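Local coordinates for oxidoreductase, NAD-binding/iron-sulfur cluster-binding protein (Nitratireductor pacificus pht-3B, PDB 6ZXU) that acts as a catabolic reductive dehalogenase, carrying cobalamin and two [4Fe-4S] clusters for the reductive removal of halogen from organic substrates, at residues 48-54 with 247-251; 109-113 with 639-643; 401-405 with 417-421. One frame throughout, in Å; residues are numbered along the deposited sequence.

Interaction 1 of 3, residues 48-54 with 247-251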
loop_
_atom_site.group_PDB
_atom_site.type_symbol
_atom_site.label_atom_id
_atom_site.label_comp_id
_atom_site.label_asym_id
_atom_site.label_seq_id
_atom_site.Cartn_x
_atom_site.Cartn_y
_atom_site.Cartn_z
ATOM N N LEU A 48 -12.617 -1.427 27.103
ATOM C CA LEU A 48 -13.983 -0.923 27.160
ATOM C C LEU A 48 -14.836 -1.888 28.001
ATOM O O LEU A 48 -14.601 -3.101 28.008
ATOM C CB LEU A 48 -14.577 -0.829 25.792
ATOM C CG LEU A 48 -13.786 0.139 24.883
ATOM C CD1 LEU A 48 -14.418 0.189 23.535
ATOM C CD2 LEU A 48 -13.689 1.530 25.461
ATOM N N ALA A 49 -15.866 -1.330 28.639
ATOM C CA ALA A 49 -16.772 -2.124 29.463
ATOM C C ALA A 49 -17.661 -2.982 28.563
ATOM O O ALA A 49 -18.258 -2.485 27.649
ATOM C CB ALA A 49 -17.636 -1.211 30.279
ATOM N N ARG A 50 -17.711 -4.265 28.850
ATOM C CA ARG A 50 -18.478 -5.244 28.098
ATOM C C ARG A 50 -19.355 -6.132 29.038
ATOM O O ARG A 50 -19.113 -6.246 30.229
ATOM C CB ARG A 50 -17.522 -6.107 27.336
ATOM C CG ARG A 50 -16.885 -5.343 26.183
ATOM C CD ARG A 50 -15.968 -6.201 25.333
ATOM N NE ARG A 50 -15.144 -5.266 24.572
ATOM C CZ ARG A 50 -15.489 -4.690 23.445
ATOM N NH1 ARG A 50 -16.649 -5.003 22.854
ATOM N NH2 ARG A 50 -14.654 -3.774 22.899
ATOM N N VAL A 51 -20.398 -6.691 28.467
ATOM C CA VAL A 51 -21.260 -7.654 29.088
ATOM C C VAL A 51 -21.466 -8.829 28.128
ATOM O O VAL A 51 -21.106 -8.744 26.927
ATOM C CB VAL A 51 -22.600 -7.021 29.455
ATOM C CG1 VAL A 51 -22.416 -5.888 30.465
ATOM C CG2 VAL A 51 -23.322 -6.531 28.251
ATOM N N ASP A 52 -22.057 -9.920 28.610
ATOM C CA ASP A 52 -22.199 -11.130 27.783
ATOM C C ASP A 52 -23.240 -11.003 26.686
ATOM O O ASP A 52 -23.093 -11.661 25.633
ATOM C CB ASP A 52 -22.505 -12.359 28.675
ATOM C CG ASP A 52 -21.230 -12.945 29.388
ATOM O OD1 ASP A 52 -20.110 -12.370 29.243
ATOM O OD2 ASP A 52 -21.337 -14.004 30.134
ATOM N N ASP A 53 -24.298 -10.224 26.900
ATOM C CA ASP A 53 -25.417 -10.167 25.959
ATOM C C ASP A 53 -26.127 -8.849 26.125
ATOM O O ASP A 53 -26.090 -8.214 27.168
ATOM C CB ASP A 53 -26.515 -11.233 26.194
ATOM C CG ASP A 53 -26.080 -12.650 25.886
ATOM O OD1 ASP A 53 -25.405 -13.266 26.801
ATOM O OD2 ASP A 53 -26.479 -13.188 24.754
ATOM N N VAL A 54 -26.796 -8.436 25.062
ATOM C CA VAL A 54 -27.659 -7.253 25.159
ATOM C C VAL A 54 -28.922 -7.552 24.400
ATOM O O VAL A 54 -28.943 -8.435 23.566
ATOM C CB VAL A 54 -27.034 -5.932 24.607
ATOM C CG1 VAL A 54 -25.883 -5.492 25.515
ATOM C CG2 VAL A 54 -26.566 -6.056 23.150
ATOM N N ARG A 247 -17.813 -10.008 22.977
ATOM C CA ARG A 247 -18.946 -9.628 23.795
ATOM C C ARG A 247 -19.395 -8.255 23.493
ATOM O O ARG A 247 -18.584 -7.385 23.245
ATOM C CB ARG A 247 -18.519 -9.796 25.279
ATOM C CG ARG A 247 -18.062 -11.204 25.565
ATOM C CD ARG A 247 -17.299 -11.428 26.851
ATOM N NE ARG A 247 -18.085 -11.035 27.984
ATOM C CZ ARG A 247 -17.713 -10.139 28.880
ATOM N NH1 ARG A 247 -16.536 -9.501 28.783
ATOM N NH2 ARG A 247 -18.532 -9.887 29.918
ATOM N N PRO A 248 -20.706 -7.990 23.548
ATOM C CA PRO A 248 -21.161 -6.642 23.357
ATOM C C PRO A 248 -20.701 -5.603 24.393
ATOM O O PRO A 248 -20.230 -5.932 25.483
ATOM C CB PRO A 248 -22.681 -6.780 23.414
ATOM C CG PRO A 248 -22.877 -8.064 24.186
ATOM C CD PRO A 248 -21.789 -8.945 23.737
ATOM N N LEU A 249 -20.846 -4.347 24.038
ATOM C CA LEU A 249 -20.456 -3.280 24.910
ATOM C C LEU A 249 -21.518 -3.148 25.999
ATOM O O LEU A 249 -22.715 -3.331 25.740
ATOM C CB LEU A 249 -20.329 -1.951 24.136
ATOM C CG LEU A 249 -19.261 -1.868 23.051
ATOM C CD1 LEU A 249 -19.544 -0.667 22.149
ATOM C CD2 LEU A 249 -17.892 -1.762 23.660
ATOM N N ALA A 250 -21.093 -2.767 27.198
ATOM C CA ALA A 250 -22.042 -2.433 28.217
ATOM C C ALA A 250 -23.035 -1.401 27.679
ATOM O O ALA A 250 -22.642 -0.367 27.173
ATOM C CB ALA A 250 -21.341 -1.893 29.471
ATOM N N PRO A 251 -24.337 -1.632 27.859
ATOM C CA PRO A 251 -25.250 -0.838 27.049
ATOM C C PRO A 251 -25.502 0.553 27.548
ATOM O O PRO A 251 -26.017 1.354 26.781
ATOM C CB PRO A 251 -26.536 -1.673 27.060
ATOM C CG PRO A 251 -26.421 -2.576 28.207
ATOM C CD PRO A 251 -24.978 -2.845 28.406
HETATM O O HOH W 1 -17.199 -7.933 31.648
#
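A bend at chi3 (59°) turns the guanidinium of R247 back across segment 48-54, where it meets D52; R50, by contrast, runs extended from CG to NE and carries its head to the backbone of R247. The salt bridge is centred on D52 OD1, which R247 NE reaches at 2.7 Å, with a weak second bond from R247 NH2. The carboxylate and guanidinium planes are 86° apart, and D52 OD1 alone receives both bonds, that from R247 NE nearly along its C-O axis. Water 1 links R247 NH2 to R50 O, tying the same arginine to the backbone opposite. R50 NH1 donates to R247 O at 3.1 Å, while L249 CD2 lies over a face of the R50 guanidinium, 3.6 Å from R50 NH1. R50 and L249 form the non-hydrogen-bonded pair of a single antiparallel bridge, flanked by A250 N to A49 O at 2.9 Å and V51 N to P248 O at 3.1 Å. V54 packs against P248 and P251. Away from the cobalamin and the iron-sulfur clusters, this bridge joins the loop preceding helix 74-85 to the one between strand 232-239 and helix 260-264; L45 and G214 take further bonds from R50, and L48 and L249 both rest on P226.

Interaction 2 of 3, residues 109-113 with 639-643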
loop_
_atom_site.group_PDB
_atom_site.type_symbol
_atom_site.label_atom_id
_atom_site.label_comp_id
_atom_site.label_asym_id
_atom_site.label_seq_id
_atom_site.Cartn_x
_atom_site.Cartn_y
_atom_site.Cartn_z
ATOM N N ASN A 109 -6.374 -14.469 13.839
ATOM C CA ASN A 109 -5.889 -14.350 12.451
ATOM C C ASN A 109 -6.790 -13.558 11.565
ATOM O O ASN A 109 -6.351 -12.753 10.784
ATOM C CB ASN A 109 -5.606 -15.711 11.883
ATOM C CG ASN A 109 -5.376 -15.676 10.389
ATOM O OD1 ASN A 109 -6.309 -15.875 9.624
ATOM N ND2 ASN A 109 -4.113 -15.463 9.989
ATOM N N LEU A 110 -8.078 -13.776 11.684
ATOM C CA LEU A 110 -8.994 -13.111 10.811
ATOM C C LEU A 110 -9.191 -11.644 11.224
ATOM O O LEU A 110 -9.382 -10.770 10.390
ATOM C CB LEU A 110 -10.296 -13.862 10.815
ATOM C CG LEU A 110 -11.271 -13.675 9.713
ATOM C CD1 LEU A 110 -10.651 -13.934 8.356
ATOM C CD2 LEU A 110 -12.507 -14.581 9.955
ATOM N N LYS A 111 -9.175 -11.373 12.531
ATOM C CA LYS A 111 -9.175 -9.983 13.008
ATOM C C LYS A 111 -7.924 -9.223 12.602
ATOM O O LYS A 111 -8.006 -8.132 12.152
ATOM C CB LYS A 111 -9.274 -9.940 14.531
ATOM C CG LYS A 111 -10.639 -10.250 15.073
ATOM C CD LYS A 111 -10.525 -10.240 16.620
ATOM C CE LYS A 111 -11.791 -9.715 17.197
ATOM N NZ LYS A 111 -11.631 -9.821 18.683
ATOM N N ALA A 112 -6.775 -9.871 12.691
ATOM C CA ALA A 112 -5.519 -9.288 12.236
ATOM C C ALA A 112 -5.526 -9.042 10.722
ATOM O O ALA A 112 -4.975 -8.035 10.244
ATOM C CB ALA A 112 -4.352 -10.188 12.608
ATOM N N SER A 113 -6.233 -9.864 9.994
ATOM C CA SER A 113 -6.394 -9.694 8.551
ATOM C C SER A 113 -7.187 -8.473 8.260
ATOM O O SER A 113 -6.849 -7.757 7.313
ATOM C CB SER A 113 -7.046 -10.929 7.890
ATOM O OG SER A 113 -6.298 -12.110 8.069
ATOM N N ARG A 639 3.717 -11.804 14.176
ATOM C CA ARG A 639 3.507 -12.801 13.172
ATOM C C ARG A 639 2.094 -13.331 13.248
ATOM O O ARG A 639 1.831 -14.362 13.869
ATOM C CB ARG A 639 4.565 -13.903 13.283
ATOM C CG ARG A 639 4.546 -14.883 12.113
ATOM C CD ARG A 639 5.832 -15.637 12.072
ATOM N NE ARG A 639 5.807 -16.778 11.182
ATOM C CZ ARG A 639 6.828 -17.647 11.127
ATOM N NH1 ARG A 639 7.902 -17.449 11.882
ATOM N NH2 ARG A 639 6.822 -18.683 10.299
ATOM N N TRP A 640 1.156 -12.633 12.623
ATOM C CA TRP A 640 -0.227 -12.953 12.813
ATOM C C TRP A 640 -0.791 -13.872 11.734
ATOM O O TRP A 640 -1.934 -14.330 11.881
ATOM C CB TRP A 640 -1.062 -11.659 12.763
ATOM C CG TRP A 640 -0.855 -10.814 11.524
ATOM C CD1 TRP A 640 0.077 -9.782 11.385
ATOM C CD2 TRP A 640 -1.560 -10.882 10.269
ATOM N NE1 TRP A 640 0.003 -9.228 10.114
ATOM C CE2 TRP A 640 -0.990 -9.873 9.415
ATOM C CE3 TRP A 640 -2.555 -11.706 9.778
ATOM C CZ2 TRP A 640 -1.416 -9.695 8.121
ATOM C CZ3 TRP A 640 -2.948 -11.566 8.500
ATOM C CH2 TRP A 640 -2.410 -10.552 7.678
ATOM N N TRP A 641 -0.069 -14.063 10.622
ATOM C CA TRP A 641 -0.612 -14.790 9.441
ATOM C C TRP A 641 -0.274 -16.277 9.529
ATOM O O TRP A 641 0.638 -16.702 10.266
ATOM C CB TRP A 641 -0.026 -14.192 8.114
ATOM C CG TRP A 641 1.493 -14.220 8.068
ATOM C CD1 TRP A 641 2.290 -15.211 7.534
ATOM C CD2 TRP A 641 2.377 -13.239 8.592
ATOM N NE1 TRP A 641 3.601 -14.908 7.732
ATOM C CE2 TRP A 641 3.675 -13.685 8.361
ATOM C CE3 TRP A 641 2.184 -12.003 9.214
ATOM C CZ2 TRP A 641 4.770 -12.980 8.804
ATOM C CZ3 TRP A 641 3.252 -11.309 9.653
ATOM C CH2 TRP A 641 4.548 -11.785 9.446
ATOM N N PHE A 642 -1.014 -17.066 8.744
ATOM C CA PHE A 642 -0.762 -18.508 8.583
ATOM C C PHE A 642 0.254 -18.754 7.477
ATOM O O PHE A 642 0.258 -18.052 6.471
ATOM C CB PHE A 642 -2.062 -19.244 8.220
ATOM C CG PHE A 642 -3.165 -19.178 9.248
ATOM C CD1 PHE A 642 -2.908 -19.007 10.581
ATOM C CD2 PHE A 642 -4.483 -19.330 8.826
ATOM C CE1 PHE A 642 -3.905 -18.939 11.500
ATOM C CE2 PHE A 642 -5.509 -19.302 9.726
ATOM C CZ PHE A 642 -5.218 -19.109 11.063
ATOM N N ASP A 643 1.113 -19.730 7.671
ATOM C CA ASP A 643 2.020 -20.184 6.639
ATOM C C ASP A 643 1.327 -21.230 5.718
ATOM O O ASP A 643 1.320 -22.413 6.001
ATOM C CB ASP A 643 3.257 -20.814 7.267
ATOM C CG ASP A 643 4.147 -19.805 7.891
ATOM O OD1 ASP A 643 4.044 -18.583 7.584
ATOM O OD2 ASP A 643 4.936 -20.186 8.712
HETATM O O HOH W 2 -3.123 -15.694 7.173
#
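N109 and W640 supply the direct hydrogen bond of this contact: N109 ND2 donates to W640 O at 3.1 Å, nearly straight (161°), with the acceptor lying in the amide plane. The same nitrogen gives a bond to water 2, which also accepts from F642 N, so one amide group grips the loop at two points, once directly and once through solvent. N109 OD1 is engaged by Y186 OH, and with both ends of the amide held its rotation is fixed.

Stacking is the second kind. With CG anti to the backbone N (chi1 168°), the N109 amide lies flat on a face of the F642 ring, the planes 9° apart, and N109 CG is 3.5 Å from F642 CZ. The overlap is offset toward the rim of the ring.

Apolar packing brings in W640, whose CB sits 3.6 Å from A112 CB; A112 comes over one face of the indole, and W641 CE3 approaches the other face. S113 OG, 3.4 Å from W640 CZ3, meets the indole obliquely, but its hydrogen bond goes back to N109 O at 2.8 Å. That carbonyl also accepts the helical bond from S113 N, the two donors arriving from opposite faces of its plane.

Helix 103-116 is thereby joined to the loop ahead of strand 645-647. Y186 of helix 168-190 touches F642 and S113 as well, and W640 NE1 bonds to T434 OG1. The contact is buried, and its chemistry is that of a neutral polar anchor set among aromatic rings: the asparagine satisfies a main-chain carbonyl inside the protein while using its flat face as packing surface, so that the hydrogen bond and the stack together dictate how the amide is turned.

Interaction 3 of 3, residues 401-405 with 417-421; sequences EPWMY and EAYHD
The ring of Y405 lies broadside to A418 and edge-on to Y419, so that three kinds of contact converge on one phenol. Over its face, almost on the ring normal, A418 CA makes a CH-pi contact 3.7 Å from the Y405 ring centroid; A418 is the centre of an inverse gamma turn. Its methyl extends the cover, with A418 CB 3.8 Å from Y405 CE1 and 4.0 Å from P402 CB. Along one edge, Y405 CE2 points at the centre of the Y419 face in a T-shaped pair, centroids 5.3 Å apart and planes at 75°. Beyond the ring, Y405 OH donates to H420 O at 2.9 Å, tilted from the carbonyl plane. With its CG anti to the carbonyl carbon (chi1 -66°), the tyrosine reaches across from just after the 3-10 segment 402-404 to segment 417-421. Both segments belong to the connection between strands 394-399 and 422-429, which neighbour each other in an antiparallel sheet. T520 of strand 514-521 touches Y405 and Y419 and bonds to H420 ND1, while Y419 also leans on strand 474-477. At the far side of the 3-10 segment, W403 touches the cobalamin.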
loop_
_atom_site.group_PDB
_atom_site.type_symbol
_atom_site.label_atom_id
_atom_site.label_comp_id
_atom_site.label_asym_id
_atom_site.label_seq_id
_atom_site.Cartn_x
_atom_site.Cartn_y
_atom_site.Cartn_z
ATOM N N GLU A 401 6.533 13.890 -17.848
ATOM C CA GLU A 401 7.434 14.125 -18.929
ATOM C C GLU A 401 7.479 12.953 -19.873
ATOM O O GLU A 401 7.189 11.828 -19.494
ATOM C CB GLU A 401 8.779 14.505 -18.394
ATOM C CG GLU A 401 8.690 15.681 -17.447
ATOM C CD GLU A 401 10.046 16.142 -16.949
ATOM O OE1 GLU A 401 10.957 16.286 -17.796
ATOM O OE2 GLU A 401 10.216 16.358 -15.700
ATOM N N PRO A 402 7.747 13.192 -21.157
ATOM C CA PRO A 402 7.616 12.096 -22.130
ATOM C C PRO A 402 8.498 10.930 -21.834
ATOM O O PRO A 402 8.095 9.768 -22.055
ATOM C CB PRO A 402 7.983 12.757 -23.520
ATOM C CG PRO A 402 7.631 14.196 -23.260
ATOM C CD PRO A 402 7.970 14.501 -21.836
ATOM N N TRP A 403 9.667 11.190 -21.273
ATOM C CA TRP A 403 10.579 10.091 -21.022
ATOM C C TRP A 403 10.091 9.199 -19.836
ATOM O O TRP A 403 10.763 8.210 -19.553
ATOM C CB TRP A 403 12.014 10.615 -20.741
ATOM C CG TRP A 403 12.075 11.707 -19.724
ATOM C CD1 TRP A 403 11.931 13.046 -19.945
ATOM C CD2 TRP A 403 12.271 11.564 -18.333
ATOM N NE1 TRP A 403 12.049 13.727 -18.764
ATOM C CE2 TRP A 403 12.233 12.813 -17.771
ATOM C CE3 TRP A 403 12.454 10.452 -17.479
ATOM C CZ2 TRP A 403 12.431 13.020 -16.404
ATOM C CZ3 TRP A 403 12.657 10.668 -16.169
ATOM C CH2 TRP A 403 12.650 11.941 -15.635
ATOM N N MET A 404 9.039 9.609 -19.121
ATOM C CA MET A 404 8.460 8.810 -17.995
ATOM C C MET A 404 7.451 7.733 -18.529
ATOM O O MET A 404 7.113 6.802 -17.819
ATOM C CB MET A 404 7.720 9.706 -17.023
ATOM C CG MET A 404 8.602 10.727 -16.304
ATOM S SD MET A 404 7.574 11.758 -15.268
ATOM C CE MET A 404 8.799 12.766 -14.446
ATOM N N TYR A 405 7.012 7.861 -19.792
ATOM C CA TYR A 405 6.183 6.869 -20.424
ATOM C C TYR A 405 7.043 5.800 -21.039
ATOM O O TYR A 405 8.118 6.077 -21.579
ATOM C CB TYR A 405 5.283 7.500 -21.494
ATOM C CG TYR A 405 4.231 8.468 -21.008
ATOM C CD1 TYR A 405 4.564 9.755 -20.626
ATOM C CD2 TYR A 405 2.913 8.109 -20.971
ATOM C CE1 TYR A 405 3.595 10.650 -20.215
ATOM C CE2 TYR A 405 1.925 9.000 -20.579
ATOM C CZ TYR A 405 2.245 10.257 -20.224
ATOM O OH TYR A 405 1.279 11.127 -19.855
ATOM N N GLU A 417 2.117 6.924 -26.586
ATOM C CA GLU A 417 2.239 8.355 -26.673
ATOM C C GLU A 417 2.292 8.944 -25.298
ATOM O O GLU A 417 1.729 8.387 -24.342
ATOM C CB GLU A 417 1.023 8.974 -27.379
ATOM C CG GLU A 417 0.852 8.488 -28.833
ATOM C CD GLU A 417 2.087 8.705 -29.701
ATOM O OE1 GLU A 417 2.503 7.728 -30.448
ATOM O OE2 GLU A 417 2.643 9.863 -29.616
ATOM N N ALA A 418 2.946 10.063 -25.170
ATOM C CA ALA A 418 2.865 10.845 -23.928
ATOM C C ALA A 418 1.541 11.624 -23.879
ATOM O O ALA A 418 1.527 12.838 -24.075
ATOM C CB ALA A 418 4.079 11.776 -23.810
ATOM N N TYR A 419 0.449 10.962 -23.549
ATOM C CA TYR A 419 -0.845 11.530 -23.772
ATOM C C TYR A 419 -1.374 12.506 -22.745
ATOM O O TYR A 419 -2.322 13.219 -23.036
ATOM C CB TYR A 419 -1.854 10.398 -24.076
ATOM C CG TYR A 419 -1.731 9.201 -23.143
ATOM C CD1 TYR A 419 -2.184 9.272 -21.853
ATOM C CD2 TYR A 419 -1.184 8.020 -23.592
ATOM C CE1 TYR A 419 -2.073 8.181 -20.977
ATOM C CE2 TYR A 419 -1.071 6.934 -22.779
ATOM C CZ TYR A 419 -1.509 7.023 -21.437
ATOM O OH TYR A 419 -1.461 5.893 -20.628
ATOM N N HIS A 420 -0.819 12.585 -21.517
ATOM C CA HIS A 420 -1.297 13.465 -20.514
ATOM C C HIS A 420 -0.151 14.355 -20.003
ATOM O O HIS A 420 0.989 13.977 -20.002
ATOM C CB HIS A 420 -1.857 12.731 -19.307
ATOM C CG HIS A 420 -3.121 12.015 -19.556
ATOM N ND1 HIS A 420 -3.393 10.786 -19.019
ATOM C CD2 HIS A 420 -4.183 12.321 -20.342
ATOM C CE1 HIS A 420 -4.571 10.366 -19.458
ATOM N NE2 HIS A 420 -5.058 11.289 -20.262
ATOM N N ASP A 421 -0.521 15.498 -19.477
ATOM C CA ASP A 421 0.416 16.525 -19.007
ATOM C C ASP A 421 0.950 16.380 -17.617
ATOM O O ASP A 421 2.013 16.853 -17.342
ATOM C CB ASP A 421 -0.311 17.862 -19.077
ATOM C CG ASP A 421 -0.540 18.367 -20.565
ATOM O OD1 ASP A 421 0.210 17.926 -21.460
ATOM O OD2 ASP A 421 -1.522 19.156 -20.782
#

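Overall arrangement
Interaction 2 is a buried contact, its centre about 18 Å from the centre of the chain, whereas interactions 1 and 3 are only partly buried and lie on opposite sides of the chain's centre. Their chemistry follows: interaction 1 spends charge, a water and backbone bridging between two loops, interaction 2 relies on a neutral amide and aromatic rings to pin a loop on a helix, and interaction 3 closes a single strand connection round one tyrosine. No two hold the same pair of elements. Interactions 1 and 2 interleave along the chain, with nearest atoms about 8 Å apart; interaction 3 is remote from both and is the one that includes a cobalamin-pocket residue.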